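Local coordinates for microcin B17-processing protein McbC (Escherichia coli, PDB 6GRI), which serves as the nitroreductase-family oxidoreductase of the McbBCD microcin synthetase, needed to process the inactive microcin B17 precursor McbA into the active peptide, at the interface of chains C and A and the interface of chains B and A. Numbering follows the deposited sequence. Chains: chain A/B, Microcin B17-processing protein McbC; chain C, Microcin B17-processing protein McbB.

Contact 1 joins McbB to McbC within the synthetase, and contact 2 joins the two McbC copies of the assembly; the centres of their C-alpha atoms lie about 31 Å apart. No residue is common to both, but both draw on the stretch at the end of the 3-10 helix 28-30: chain A residues just beyond it, A:Phe32 and A:Ala33, meet McbB in contact 1, while its last residue in the other copy, B:Gly30, receives an arginine from helix 204-228 in contact 2. Each McbC therefore uses the same N-terminal stretch towards both partners, which places the McbB docking site close in sequence to part of the dimer interface.

Contact 1: the interface of chains C and A. Residues chain C 261, 263, 266; chain A 32-33, 42-44.
C:Ser261 and A:Thr42 form a parallel beta bridge between strand 261-262 of McbB and the short strand 42-43 of McbC: A:Phe43 N donates to C:Ser261 O at 3.1 Å, and its own carbonyl O takes the N-H of C:Val263, nearly along the C=O axis. A:Phe43 thus turns both its N-H and its carbonyl to the same McbB segment. Past the strand, C:Val263 turns its carbonyl to the loop of A:Phe32 and A:Ala33, where A:Ala33 N bonds to C:Val263 O at 2.8 Å from above the carbonyl plane. C:Val263 is thereby tied at both backbone ends, to two separate segments of McbC.

Its side chain packs against both segments. Methyl CG2, placed between the backbone N and the carbonyl carbon (chi1 of CG1 -68°), sits over the centre of the A:Phe32 ring, 3.4 Å from its CG, in a CH-pi contact. The same methyl meets A:Val44 CG2 on the neighbouring segment at 3.9 Å. The other branch, CG1, lies beside the threonine, 3.7 Å from A:Thr42 CB, and also against the carbonyl oxygen of A:Ala33, so each methyl touches both segments.

A second apolar contact flanks the bridge. A:Thr42 holds OG1 between its backbone N and carbonyl carbon (chi1 60°), which leaves the methyl CG2, beside the backbone N, to lie over one face of the C:Phe266 ring, displaced towards the rim and 3.7 Å from CG. The two side chains cross at about a right angle. C:Ser261 OG lies at the edge of this aromatic ring, in its plane. The patch contributes to docking McbB on McbC in the synthetase. At the base of the phenylalanine, C:Phe266 CB approaches the methyl of A:Ala33, with CB to CB at 4.1 Å.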
loop_
_atom_site.group_PDB
_atom_site.type_symbol
_atom_site.label_atom_id
_atom_site.label_comp_id
_atom_site.label_asym_id
_atom_site.label_seq_id
_atom_site.Cartn_x
_atom_site.Cartn_y
_atom_site.Cartn_z
ATOM N N SER C 261 -10.891 -5.551 -19.992
ATOM C CA SER C 261 -10.122 -5.144 -18.823
ATOM C C SER C 261 -10.781 -3.900 -18.237
ATOM O O SER C 261 -11.285 -3.056 -18.981
ATOM C CB SER C 261 -8.677 -4.811 -19.216
ATOM O OG SER C 261 -8.240 -5.599 -20.306
ATOM N N VAL C 263 -10.892 -0.172 -16.779
ATOM C CA VAL C 263 -10.144 1.025 -17.159
ATOM C C VAL C 263 -9.059 1.444 -16.164
ATOM O O VAL C 263 -8.124 2.161 -16.555
ATOM C CB VAL C 263 -11.069 2.232 -17.462
ATOM C CG1 VAL C 263 -11.875 1.965 -18.727
ATOM C CG2 VAL C 263 -11.980 2.572 -16.279
ATOM N N PHE C 266 -5.771 -1.035 -17.273
ATOM C CA PHE C 266 -5.633 -1.426 -18.669
ATOM C C PHE C 266 -4.215 -1.179 -19.170
ATOM O O PHE C 266 -3.664 -1.994 -19.902
ATOM C CB PHE C 266 -6.665 -0.685 -19.517
ATOM C CG PHE C 266 -6.590 -1.004 -20.975
ATOM C CD1 PHE C 266 -6.840 -2.293 -21.430
ATOM C CD2 PHE C 266 -6.268 -0.014 -21.905
ATOM C CE1 PHE C 266 -6.765 -2.588 -22.784
ATOM C CE2 PHE C 266 -6.197 -0.307 -23.256
ATOM C CZ PHE C 266 -6.442 -1.596 -23.696
ATOM N N PHE A 32 -7.949 6.239 -14.649
ATOM C CA PHE A 32 -8.617 5.524 -15.724
ATOM C C PHE A 32 -7.832 5.644 -17.023
ATOM O O PHE A 32 -7.132 6.635 -17.260
ATOM C CB PHE A 32 -10.026 6.110 -15.924
ATOM C CG PHE A 32 -11.081 5.549 -15.007
ATOM C CD1 PHE A 32 -10.766 4.772 -13.873
ATOM C CD2 PHE A 32 -12.407 5.819 -15.269
ATOM C CE1 PHE A 32 -11.759 4.266 -13.055
ATOM C CE2 PHE A 32 -13.407 5.324 -14.445
ATOM C CZ PHE A 32 -13.086 4.545 -13.341
ATOM N N ALA A 33 -7.936 4.595 -17.834
ATOM C CA ALA A 33 -7.497 4.593 -19.211
ATOM C C ALA A 33 -8.791 4.525 -20.000
ATOM O O ALA A 33 -9.351 3.449 -20.241
ATOM C CB ALA A 33 -6.608 3.389 -19.484
ATOM N N THR A 42 -12.448 -2.350 -22.926
ATOM C CA THR A 42 -12.433 -2.010 -21.518
ATOM C C THR A 42 -13.878 -1.919 -21.028
ATOM O O THR A 42 -14.812 -1.950 -21.829
ATOM C CB THR A 42 -11.688 -0.667 -21.251
ATOM O OG1 THR A 42 -12.325 0.412 -21.941
ATOM C CG2 THR A 42 -10.249 -0.731 -21.715
ATOM N N PHE A 43 -14.053 -1.832 -19.709
ATOM C CA PHE A 43 -15.314 -1.392 -19.132
ATOM C C PHE A 43 -15.048 -0.494 -17.939
ATOM O O PHE A 43 -13.932 -0.441 -17.434
ATOM C CB PHE A 43 -16.180 -2.580 -18.743
ATOM C CG PHE A 43 -15.614 -3.411 -17.636
ATOM C CD1 PHE A 43 -14.647 -4.363 -17.894
ATOM C CD2 PHE A 43 -16.066 -3.253 -16.334
ATOM C CE1 PHE A 43 -14.122 -5.133 -16.873
ATOM C CE2 PHE A 43 -15.546 -4.013 -15.312
ATOM C CZ PHE A 43 -14.569 -4.954 -15.584
ATOM N N VAL A 44 -16.080 0.227 -17.520
ATOM C CA VAL A 44 -16.019 1.081 -16.344
ATOM C C VAL A 44 -16.770 0.480 -15.142
ATOM O O VAL A 44 -16.208 0.418 -14.048
ATOM C CB VAL A 44 -16.558 2.479 -16.679
ATOM C CG1 VAL A 44 -16.759 3.319 -15.418
ATOM C CG2 VAL A 44 -15.592 3.165 -17.627
#

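Contact 2: the interface of chains B and A. Residues chain B 30-31, 236, 238, 240; chain A 205, 208.
B:Asp240, the first residue of helix 240-246, faces two arginines from helix 204-228 of the other McbC subunit in this nitroreductase-family pair. The whole interface is two-fold symmetric, so the cluster has a twin with the chains exchanged.

The salt bridges divide the carboxylate. A:Arg205 grips one oxygen end-on, with NH1 2.6 Å from B:Asp240 OD1 and NH2 bonding to the same atom, the two nitrogens arriving on opposite faces of the carboxylate plane. A:Arg208 takes the other oxygen, its NH1 3.0 Å from B:Asp240 OD2. Both oxygens are met on the syn side, and both guanidinium planes stand steeply to the carboxylate, at 77° for A:Arg205. A:Arg208 NH1 also lies over one face of the A:Arg205 guanidinium, offset towards the rim; B:Asp240, bonded to both, probably eases the closeness of the two charges.

Hydrogen bonds to neutral oxygens fix each guanidinium further. A:Arg205, extended from CG to NE, also sends NH1 to the carbonyl B:Gly30 O at 2.6 Å, in the carbonyl plane on a lone pair; its NH2 bonds weakly to B:Ala236 O. A:Arg208 instead bends at chi3 (-65°), which turns NH2 towards the side-chain oxygen B:Asn31 OD1 at 3.2 Å.

A cation-pi contact completes the setting of A:Arg205: NH2 lies over a face of the B:Tyr238 ring, offset towards the rim and 3.3 Å from CZ, with ring and guanidinium planes 73° apart.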
loop_
_atom_site.group_PDB
_atom_site.type_symbol
_atom_site.label_atom_id
_atom_site.label_comp_id
_atom_site.label_asym_id
_atom_site.label_seq_id
_atom_site.Cartn_x
_atom_site.Cartn_y
_atom_site.Cartn_z
ATOM N N GLY B 30 -4.805 8.069 7.683
ATOM C CA GLY B 30 -5.223 9.419 7.971
ATOM C C GLY B 30 -6.146 9.529 9.155
ATOM O O GLY B 30 -6.710 10.595 9.371
ATOM N N ASN B 31 -6.309 8.452 9.925
ATOM C CA ASN B 31 -7.107 8.521 11.148
ATOM C C ASN B 31 -6.246 9.139 12.213
ATOM O O ASN B 31 -5.049 8.897 12.252
ATOM C CB ASN B 31 -7.586 7.140 11.614
ATOM C CG ASN B 31 -8.772 6.626 10.827
ATOM O OD1 ASN B 31 -9.481 7.384 10.181
ATOM N ND2 ASN B 31 -8.995 5.328 10.891
ATOM N N ALA B 236 -11.920 18.533 11.618
ATOM C CA ALA B 236 -11.160 17.323 11.348
ATOM C C ALA B 236 -10.421 16.782 12.577
ATOM O O ALA B 236 -9.931 15.663 12.533
ATOM C CB ALA B 236 -10.189 17.578 10.195
ATOM N N TYR B 238 -10.676 14.981 15.410
ATOM C CA TYR B 238 -11.413 14.005 16.198
ATOM C C TYR B 238 -10.770 12.625 16.002
ATOM O O TYR B 238 -10.206 12.337 14.941
ATOM C CB TYR B 238 -12.907 14.007 15.817
ATOM C CG TYR B 238 -13.161 13.599 14.388
ATOM C CD1 TYR B 238 -13.195 12.261 14.032
ATOM C CD2 TYR B 238 -13.354 14.547 13.389
ATOM C CE1 TYR B 238 -13.407 11.873 12.729
ATOM C CE2 TYR B 238 -13.577 14.163 12.076
ATOM C CZ TYR B 238 -13.594 12.817 11.755
ATOM O OH TYR B 238 -13.794 12.372 10.467
ATOM N N ASP B 240 -11.068 9.216 14.960
ATOM C CA ASP B 240 -12.018 8.585 14.040
ATOM C C ASP B 240 -12.711 7.336 14.589
ATOM O O ASP B 240 -13.925 7.199 14.448
ATOM C CB ASP B 240 -11.336 8.228 12.722
ATOM C CG ASP B 240 -10.973 9.447 11.906
ATOM O OD1 ASP B 240 -10.085 10.198 12.340
ATOM O OD2 ASP B 240 -11.566 9.645 10.827
ATOM N N ARG A 205 -4.065 12.533 6.334
ATOM C CA ARG A 205 -5.385 13.138 6.427
ATOM C C ARG A 205 -5.567 14.364 5.512
ATOM O O ARG A 205 -6.689 14.707 5.149
ATOM C CB ARG A 205 -5.682 13.499 7.886
ATOM C CG ARG A 205 -7.160 13.593 8.265
ATOM C CD ARG A 205 -7.222 14.027 9.717
ATOM N NE ARG A 205 -8.538 13.971 10.344
ATOM C CZ ARG A 205 -9.102 12.895 10.891
ATOM N NH1 ARG A 205 -8.511 11.709 10.858
ATOM N NH2 ARG A 205 -10.296 13.009 11.458
ATOM N N ARG A 208 -7.414 13.356 2.150
ATOM C CA ARG A 208 -8.860 13.286 2.365
ATOM C C ARG A 208 -9.494 14.694 2.408
ATOM O O ARG A 208 -10.483 14.972 1.722
ATOM C CB ARG A 208 -9.105 12.534 3.682
ATOM C CG ARG A 208 -10.552 12.294 4.085
ATOM C CD ARG A 208 -10.650 12.125 5.591
ATOM N NE ARG A 208 -9.958 10.922 6.059
ATOM C CZ ARG A 208 -10.060 10.411 7.290
ATOM N NH1 ARG A 208 -10.820 10.998 8.216
ATOM N NH2 ARG A 208 -9.378 9.305 7.601
#